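6-phosphogluconate dehydrogenase (Pseudomonas syringae, PDB 5U5G) probably reduces 2-oxopropylphosphonate with NADPH at a late stage of fosfomycin biosynthesis, as a member of the 6-phosphogluconate dehydrogenase family. Local coordinates at residues V5-L10 against Q15-R20; E36-L41 against A46-D51. All coordinates share one frame; numbering follows the deposited sequence.

Contact 1. Residues V5-L10 against Q15-R20; sequences VGFIGL and QAICRR. With NAP (NADP nicotinamide-adenine-dinucleotide phosphate), chain E.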
loop_
_atom_site.group_PDB
_atom_site.type_symbol
_atom_site.label_atom_id
_atom_site.label_comp_id
_atom_site.label_asym_id
_atom_site.label_seq_id
_atom_site.Cartn_x
_atom_site.Cartn_y
_atom_site.Cartn_z
ATOM N N VAL A 5 -2.066 -24.936 -25.930
ATOM C CA VAL A 5 -1.224 -23.787 -25.614
ATOM C C VAL A 5 0.134 -24.280 -25.123
ATOM O O VAL A 5 0.219 -25.281 -24.402
ATOM C CB VAL A 5 -1.887 -22.877 -24.560
ATOM C CG1 VAL A 5 -3.174 -22.250 -25.119
ATOM C CG2 VAL A 5 -2.184 -23.664 -23.306
ATOM N N GLY A 6 1.205 -23.563 -25.509
ATOM C CA GLY A 6 2.537 -23.838 -25.018
ATOM C C GLY A 6 2.916 -22.919 -23.869
ATOM O O GLY A 6 2.323 -21.858 -23.681
ATOM N N PHE A 7 3.925 -23.335 -23.098
ATOM C CA PHE A 7 4.380 -22.540 -21.957
ATOM C C PHE A 7 5.865 -22.781 -21.726
ATOM O O PHE A 7 6.283 -23.925 -21.535
ATOM C CB PHE A 7 3.576 -22.881 -20.697
ATOM C CG PHE A 7 3.532 -21.771 -19.694
ATOM C CD1 PHE A 7 4.659 -21.450 -18.942
ATOM C CD2 PHE A 7 2.364 -21.049 -19.491
ATOM C CE1 PHE A 7 4.624 -20.434 -18.027
ATOM C CE2 PHE A 7 2.315 -20.033 -18.568
ATOM C CZ PHE A 7 3.445 -19.713 -17.835
ATOM N N ILE A 8 6.652 -21.703 -21.738
ATOM C CA ILE A 8 8.098 -21.748 -21.536
ATOM C C ILE A 8 8.428 -20.999 -20.252
ATOM O O ILE A 8 8.074 -19.826 -20.106
ATOM C CB ILE A 8 8.855 -21.105 -22.715
ATOM C CG1 ILE A 8 8.539 -21.798 -24.030
ATOM C CG2 ILE A 8 10.347 -21.057 -22.435
ATOM C CD1 ILE A 8 8.712 -20.871 -25.266
ATOM N N GLY A 9 9.130 -21.658 -19.337
ATOM C CA GLY A 9 9.528 -20.998 -18.114
ATOM C C GLY A 9 8.708 -21.512 -16.955
ATOM O O GLY A 9 7.591 -21.056 -16.709
ATOM N N LEU A 10 9.249 -22.497 -16.254
ATOM C CA LEU A 10 8.508 -23.135 -15.187
ATOM C C LEU A 10 9.141 -22.752 -13.863
ATOM O O LEU A 10 9.464 -23.612 -13.041
ATOM C CB LEU A 10 8.481 -24.650 -15.395
ATOM C CG LEU A 10 7.842 -25.075 -16.730
ATOM C CD1 LEU A 10 7.894 -26.594 -16.936
ATOM C CD2 LEU A 10 6.401 -24.566 -16.878
ATOM N N GLN A 15 5.137 -22.007 -13.184
ATOM C CA GLN A 15 4.459 -23.179 -12.630
ATOM C C GLN A 15 3.044 -22.850 -12.161
ATOM O O GLN A 15 2.100 -23.597 -12.434
ATOM C CB GLN A 15 5.270 -23.751 -11.461
ATOM C CG GLN A 15 6.502 -24.559 -11.873
ATOM C CD GLN A 15 7.230 -25.150 -10.663
ATOM O OE1 GLN A 15 6.642 -25.915 -9.890
ATOM N NE2 GLN A 15 8.507 -24.767 -10.477
ATOM N N ALA A 16 2.884 -21.743 -11.431
ATOM C CA ALA A 16 1.568 -21.416 -10.879
ATOM C C ALA A 16 0.565 -21.085 -11.982
ATOM O O ALA A 16 -0.585 -21.535 -11.940
ATOM C CB ALA A 16 1.681 -20.258 -9.889
ATOM N N ILE A 17 0.975 -20.301 -12.980
ATOM C CA ILE A 17 0.080 -20.020 -14.095
ATOM C C ILE A 17 -0.256 -21.306 -14.854
ATOM O O ILE A 17 -1.411 -21.528 -15.243
ATOM C CB ILE A 17 0.691 -18.937 -15.010
ATOM C CG1 ILE A 17 0.838 -17.631 -14.213
ATOM C CG2 ILE A 17 -0.141 -18.758 -16.287
ATOM C CD1 ILE A 17 1.356 -16.453 -15.000
ATOM N N CYS A 18 0.738 -22.181 -15.064
ATOM C CA CYS A 18 0.460 -23.468 -15.702
ATOM C C CYS A 18 -0.563 -24.284 -14.921
ATOM O O CYS A 18 -1.472 -24.874 -15.516
ATOM C CB CYS A 18 1.742 -24.281 -15.868
ATOM S SG CYS A 18 2.677 -23.821 -17.304
ATOM N N ARG A 19 -0.419 -24.354 -13.593
ATOM C CA ARG A 19 -1.396 -25.094 -12.800
ATOM C C ARG A 19 -2.801 -24.543 -13.003
ATOM O O ARG A 19 -3.764 -25.308 -13.127
ATOM C CB ARG A 19 -1.022 -25.071 -11.314
ATOM C CG ARG A 19 -0.168 -26.254 -10.898
ATOM C CD ARG A 19 1.004 -25.806 -10.075
ATOM N NE ARG A 19 0.659 -25.686 -8.660
ATOM C CZ ARG A 19 1.362 -24.959 -7.792
ATOM N NH1 ARG A 19 2.424 -24.272 -8.215
ATOM N NH2 ARG A 19 0.994 -24.890 -6.516
ATOM N N ARG A 20 -2.936 -23.217 -13.053
ATOM C CA ARG A 20 -4.249 -22.620 -13.288
ATOM C C ARG A 20 -4.793 -22.992 -14.663
ATOM O O ARG A 20 -5.982 -23.306 -14.807
ATOM C CB ARG A 20 -4.157 -21.104 -13.123
ATOM C CG ARG A 20 -5.485 -20.389 -13.162
ATOM C CD ARG A 20 -6.271 -20.625 -11.890
ATOM N NE ARG A 20 -7.611 -20.066 -11.995
ATOM C CZ ARG A 20 -8.492 -20.024 -10.998
ATOM N NH1 ARG A 20 -8.182 -20.510 -9.804
ATOM N NH2 ARG A 20 -9.689 -19.492 -11.204
HETATM P PA NAP E . 12.163 -17.906 -11.128
HETATM O O1A NAP E . 13.544 -17.499 -10.766
HETATM O O2A NAP E . 11.284 -18.632 -10.140
HETATM O O5B NAP E . 12.190 -18.792 -12.532
HETATM C C5B NAP E . 12.948 -18.068 -13.471
HETATM C C4B NAP E . 12.690 -18.726 -14.844
HETATM O O4B NAP E . 13.522 -18.159 -15.855
HETATM C C3B NAP E . 12.972 -20.268 -14.745
HETATM O O3B NAP E . 12.104 -20.943 -15.603
HETATM C C2B NAP E . 14.393 -20.334 -15.339
HETATM O O2B NAP E . 14.710 -21.492 -15.940
HETATM C C1B NAP E . 14.221 -19.232 -16.459
HETATM N N9A NAP E . 15.537 -18.798 -16.886
HETATM C C8A NAP E . 16.412 -17.873 -16.280
HETATM N N7A NAP E . 17.589 -17.740 -16.950
HETATM C C5A NAP E . 17.459 -18.630 -18.025
HETATM C C6A NAP E . 18.322 -18.970 -19.082
HETATM N N6A NAP E . 19.557 -18.382 -19.201
HETATM N N1A NAP E . 17.967 -19.888 -20.017
HETATM C C2A NAP E . 16.727 -20.447 -19.860
HETATM N N3A NAP E . 15.798 -20.225 -18.920
HETATM C C4A NAP E . 16.192 -19.296 -17.996
HETATM O O3 NAP E . 11.564 -16.416 -11.472
HETATM P PN NAP E . 9.990 -16.253 -11.231
HETATM O O1N NAP E . 9.184 -17.324 -11.854
HETATM O O2N NAP E . 9.651 -15.627 -9.896
HETATM O O5D NAP E . 9.647 -14.880 -12.252
HETATM C C5D NAP E . 9.561 -15.227 -13.561
HETATM C C4D NAP E . 9.062 -13.999 -14.301
HETATM O O4D NAP E . 7.778 -13.589 -13.764
HETATM C C3D NAP E . 10.063 -12.795 -14.049
HETATM O O3D NAP E . 10.149 -12.035 -15.222
HETATM C C2D NAP E . 9.388 -12.014 -12.943
HETATM O O2D NAP E . 9.669 -10.638 -12.979
HETATM C C1D NAP E . 7.890 -12.240 -13.330
HETATM N N1N NAP E . 7.016 -12.077 -12.185
HETATM C C2N NAP E . 7.188 -12.836 -10.996
HETATM C C3N NAP E . 6.271 -12.689 -9.977
HETATM C C7N NAP E . 6.396 -13.479 -8.748
HETATM O O7N NAP E . 5.577 -13.413 -7.830
HETATM N N7N NAP E . 7.438 -14.379 -8.615
HETATM C C4N NAP E . 5.079 -11.778 -10.101
HETATM C C5N NAP E . 5.020 -11.035 -11.360
HETATM C C6N NAP E . 5.944 -11.180 -12.309
HETATM P P2B NAP E . 15.361 -22.804 -14.814
HETATM O O1X NAP E . 14.071 -23.202 -14.167
HETATM O O2X NAP E . 15.977 -23.800 -15.800
HETATM O O3X NAP E . 16.319 -21.972 -13.995
#
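The side-chain amide of Gln15 reaches back to the backbone carbonyl of Leu10. Gln15 NE2 donates to Leu10 O over 3.0 Å, with an N-H...O angle of 151°. The donor sits above the carbonyl plane, 39° out of it. The aliphatic part of Gln15 lies against the same residue, with CG 4.0 Å from Leu10 CB. The bond thus ties the turn after strand 5-8 to the helix that follows.

Deeper in, Cys18 meets Phe7 in a sulfur-aromatic contact. Its SG lies 3.5 Å from the ring centroid of Phe7, over one face and displaced toward the rim at CG. The first bond of Phe7 points at the helix, and chi1 of -155°, with CG opposite the backbone N, lays one ring face against the sulfur. Ile17 comes in obliquely, its CG2 3.6 Å from Phe7 CE2, and the two side chains cross at about a right angle. At the ring edge, in plane, lies Gly9 O. Leu10 CD2 packs on the same sulfur, 3.8 Å from Cys18 SG.

This is the strand-turn-helix start of a Rossmann fold, consistent with a GxGxxG glycine-rich turn. Gly9 has positive phi, where a CB would jam against the preceding carbonyl. The turn meets NADP at the adenosine ribose: Leu10 N is 3.3 Å from O3B of the cofactor and is hydrogen-bonded to Asn32 OD1.

Strand 5-8 runs between strands 28-31 and 61-64. Helix 12-23 packs over it, with helix 126-131 against Ala16 and Ile17 and helix 39-43 against Leu10 and Cys18.

Contact 2. Residues E36-L41 against A46-D51; sequences EKADDL and AVWAPD. With NAP (NADP nicotinamide-adenine-dinucleotide phosphate), chain E.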
loop_
_atom_site.group_PDB
_atom_site.type_symbol
_atom_site.label_atom_id
_atom_site.label_comp_id
_atom_site.label_asym_id
_atom_site.label_seq_id
_atom_site.Cartn_x
_atom_site.Cartn_y
_atom_site.Cartn_z
ATOM N N GLU A 36 13.197 -30.872 -14.249
ATOM C CA GLU A 36 12.529 -31.376 -13.049
ATOM C C GLU A 36 11.389 -30.468 -12.594
ATOM O O GLU A 36 10.471 -30.938 -11.918
ATOM C CB GLU A 36 13.529 -31.575 -11.899
ATOM C CG GLU A 36 14.219 -30.283 -11.385
ATOM C CD GLU A 36 15.504 -29.917 -12.170
ATOM O OE1 GLU A 36 15.721 -30.471 -13.279
ATOM O OE2 GLU A 36 16.300 -29.088 -11.664
ATOM N N LYS A 37 11.413 -29.185 -12.958
ATOM C CA LYS A 37 10.323 -28.285 -12.590
ATOM C C LYS A 37 9.049 -28.557 -13.379
ATOM O O LYS A 37 8.004 -27.989 -13.048
ATOM C CB LYS A 37 10.770 -26.828 -12.767
ATOM C CG LYS A 37 11.883 -26.442 -11.788
ATOM C CD LYS A 37 12.178 -24.952 -11.794
ATOM C CE LYS A 37 13.615 -24.661 -11.338
ATOM N NZ LYS A 37 13.954 -23.207 -11.463
ATOM N N ALA A 38 9.108 -29.402 -14.406
ATOM C CA ALA A 38 7.918 -29.842 -15.118
ATOM C C ALA A 38 7.274 -31.082 -14.508
ATOM O O ALA A 38 6.148 -31.418 -14.883
ATOM C CB ALA A 38 8.255 -30.133 -16.580
ATOM N N ASP A 39 7.946 -31.759 -13.574
ATOM C CA ASP A 39 7.503 -33.089 -13.153
ATOM C C ASP A 39 6.101 -33.052 -12.555
ATOM O O ASP A 39 5.238 -33.867 -12.915
ATOM C CB ASP A 39 8.496 -33.688 -12.154
ATOM C CG ASP A 39 9.763 -34.232 -12.821
ATOM O OD1 ASP A 39 9.759 -34.558 -14.028
ATOM O OD2 ASP A 39 10.772 -34.352 -12.109
ATOM N N ASP A 40 5.853 -32.133 -11.621
ATOM C CA ASP A 40 4.522 -32.065 -11.019
ATOM C C ASP A 40 3.462 -31.665 -12.040
ATOM O O ASP A 40 2.351 -32.204 -12.025
ATOM C CB ASP A 40 4.507 -31.097 -9.841
ATOM C CG ASP A 40 5.442 -31.526 -8.730
ATOM O OD1 ASP A 40 6.134 -30.649 -8.172
ATOM O OD2 ASP A 40 5.497 -32.743 -8.426
ATOM N N LEU A 41 3.784 -30.710 -12.922
ATOM C CA LEU A 41 2.857 -30.330 -13.989
ATOM C C LEU A 41 2.537 -31.513 -14.895
ATOM O O LEU A 41 1.382 -31.709 -15.287
ATOM C CB LEU A 41 3.443 -29.179 -14.805
ATOM C CG LEU A 41 3.570 -27.872 -14.017
ATOM C CD1 LEU A 41 4.230 -26.785 -14.847
ATOM C CD2 LEU A 41 2.197 -27.424 -13.555
ATOM N N ALA A 46 0.104 -31.951 -17.905
ATOM C CA ALA A 46 0.860 -31.238 -18.931
ATOM C C ALA A 46 1.708 -32.215 -19.748
ATOM O O ALA A 46 2.005 -33.330 -19.314
ATOM C CB ALA A 46 1.755 -30.178 -18.304
ATOM N N VAL A 47 2.102 -31.774 -20.946
ATOM C CA VAL A 47 2.904 -32.569 -21.876
ATOM C C VAL A 47 4.285 -31.929 -22.004
ATOM O O VAL A 47 4.401 -30.744 -22.346
ATOM C CB VAL A 47 2.230 -32.682 -23.257
ATOM C CG1 VAL A 47 3.094 -33.501 -24.202
ATOM C CG2 VAL A 47 0.822 -33.294 -23.137
ATOM N N TRP A 48 5.333 -32.719 -21.769
ATOM C CA TRP A 48 6.694 -32.202 -21.859
ATOM C C TRP A 48 7.101 -31.963 -23.310
ATOM O O TRP A 48 6.943 -32.841 -24.163
ATOM C CB TRP A 48 7.673 -33.175 -21.197
ATOM C CG TRP A 48 9.130 -32.801 -21.349
ATOM C CD1 TRP A 48 10.085 -33.475 -22.061
ATOM C CD2 TRP A 48 9.790 -31.665 -20.775
ATOM N NE1 TRP A 48 11.301 -32.837 -21.954
ATOM C CE2 TRP A 48 11.147 -31.722 -21.176
ATOM C CE3 TRP A 48 9.369 -30.605 -19.960
ATOM C CZ2 TRP A 48 12.087 -30.762 -20.786
ATOM C CZ3 TRP A 48 10.310 -29.646 -19.579
ATOM C CH2 TRP A 48 11.652 -29.737 -19.988
ATOM N N ALA A 49 7.616 -30.760 -23.587
ATOM C CA ALA A 49 8.296 -30.452 -24.839
ATOM C C ALA A 49 9.782 -30.296 -24.545
ATOM O O ALA A 49 10.144 -29.448 -23.715
ATOM C CB ALA A 49 7.733 -29.174 -25.477
ATOM N N PRO A 50 10.672 -31.098 -25.152
ATOM C CA PRO A 50 12.104 -30.991 -24.820
ATOM C C PRO A 50 12.794 -29.786 -25.434
ATOM O O PRO A 50 13.922 -29.469 -25.030
ATOM C CB PRO A 50 12.693 -32.296 -25.388
ATOM C CG PRO A 50 11.781 -32.625 -26.543
ATOM C CD PRO A 50 10.403 -32.246 -26.041
ATOM N N ASP A 51 12.181 -29.125 -26.407
ATOM C CA ASP A 51 12.785 -27.951 -27.014
ATOM C C ASP A 51 11.686 -27.142 -27.690
ATOM O O ASP A 51 10.524 -27.556 -27.744
ATOM C CB ASP A 51 13.917 -28.332 -27.984
ATOM C CG ASP A 51 13.465 -29.246 -29.126
ATOM O OD1 ASP A 51 12.252 -29.356 -29.422
ATOM O OD2 ASP A 51 14.354 -29.858 -29.753
HETATM P PA NAP E . 12.163 -17.906 -11.128
HETATM O O1A NAP E . 13.544 -17.499 -10.766
HETATM O O2A NAP E . 11.284 -18.632 -10.140
HETATM O O5B NAP E . 12.190 -18.792 -12.532
HETATM C C5B NAP E . 12.948 -18.068 -13.471
HETATM C C4B NAP E . 12.690 -18.726 -14.844
HETATM O O4B NAP E . 13.522 -18.159 -15.855
HETATM C C3B NAP E . 12.972 -20.268 -14.745
HETATM O O3B NAP E . 12.104 -20.943 -15.603
HETATM C C2B NAP E . 14.393 -20.334 -15.339
HETATM O O2B NAP E . 14.710 -21.492 -15.940
HETATM C C1B NAP E . 14.221 -19.232 -16.459
HETATM N N9A NAP E . 15.537 -18.798 -16.886
HETATM C C8A NAP E . 16.412 -17.873 -16.280
HETATM N N7A NAP E . 17.589 -17.740 -16.950
HETATM C C5A NAP E . 17.459 -18.630 -18.025
HETATM C C6A NAP E . 18.322 -18.970 -19.082
HETATM N N6A NAP E . 19.557 -18.382 -19.201
HETATM N N1A NAP E . 17.967 -19.888 -20.017
HETATM C C2A NAP E . 16.727 -20.447 -19.860
HETATM N N3A NAP E . 15.798 -20.225 -18.920
HETATM C C4A NAP E . 16.192 -19.296 -17.996
HETATM O O3 NAP E . 11.564 -16.416 -11.472
HETATM P PN NAP E . 9.990 -16.253 -11.231
HETATM O O1N NAP E . 9.184 -17.324 -11.854
HETATM O O2N NAP E . 9.651 -15.627 -9.896
HETATM O O5D NAP E . 9.647 -14.880 -12.252
HETATM C C5D NAP E . 9.561 -15.227 -13.561
HETATM C C4D NAP E . 9.062 -13.999 -14.301
HETATM O O4D NAP E . 7.778 -13.589 -13.764
HETATM C C3D NAP E . 10.063 -12.795 -14.049
HETATM O O3D NAP E . 10.149 -12.035 -15.222
HETATM C C2D NAP E . 9.388 -12.014 -12.943
HETATM O O2D NAP E . 9.669 -10.638 -12.979
HETATM C C1D NAP E . 7.890 -12.240 -13.330
HETATM N N1N NAP E . 7.016 -12.077 -12.185
HETATM C C2N NAP E . 7.188 -12.836 -10.996
HETATM C C3N NAP E . 6.271 -12.689 -9.977
HETATM C C7N NAP E . 6.396 -13.479 -8.748
HETATM O O7N NAP E . 5.577 -13.413 -7.830
HETATM N N7N NAP E . 7.438 -14.379 -8.615
HETATM C C4N NAP E . 5.079 -11.778 -10.101
HETATM C C5N NAP E . 5.020 -11.035 -11.360
HETATM C C6N NAP E . 5.944 -11.180 -12.309
HETATM P P2B NAP E . 15.361 -22.804 -14.814
HETATM O O1X NAP E . 14.071 -23.202 -14.167
HETATM O O2X NAP E . 15.977 -23.800 -15.800
HETATM O O3X NAP E . 16.319 -21.972 -13.995
#
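Ala38 CB approaches the six-membered ring of the Trp48 indole obliquely, 3.6 Å from Trp48 CE3 and nearly as close to CZ3. The contact belongs to the second beta-alpha-beta unit of the Rossmann fold, formed by strand 28-31, helix 39-43 and strand 47-48. Over one face of the indole lies Pro50 N, from Trp48's own segment, 3.7 Å above the plane and offset toward the rim. The first bond of Trp48 does not point at segment 36-41; chi1 of 174° swings the indole so that its benzo ring meets Ala38.

Strand 47-48 is the outermost strand at this end of the sheet. At the other end of the contact the chain returns from helix to strand. Ala46 N donates to Leu41 O at 2.9 Å, and the methyl of Ala46 packs 4.0 Å from Leu41 CB. Leu41 also touches Cys18 and Leu22 of helix 12-23.

Lys37 turns away from segment 46-51 toward the cofactor. Its straight chain carries NZ to the 2'-phosphate. That phosphate is the group that distinguishes NADP from NAD, and Lys37 NZ donates a 2.7 Å hydrogen bond to its oxygen O1X.

Both contacts are largely buried and lie in successive beta-alpha-beta units of one Rossmann sheet. Each has one partly exposed residue in touch, Gln15 in contact 1 and Trp48 in contact 2. Contact 1 is centred about 12 Å from the centre of the chain, on an inner strand; contact 2 is centred about 20 Å from it, on the edge strand. They meet directly: Leu10 CD1 lies 3.6 Å from Ala38 CB, and Cys18 CB lies 3.7 Å from Leu41 CD1. Their chemistry differs. Contact 1 pairs a sulfur-aromatic core with a side-chain amide bond to the turn, whereas contact 2 pairs light apolar packing with a backbone bond. Contact 1 meets NADP through backbone, contact 2 through a charged side chain.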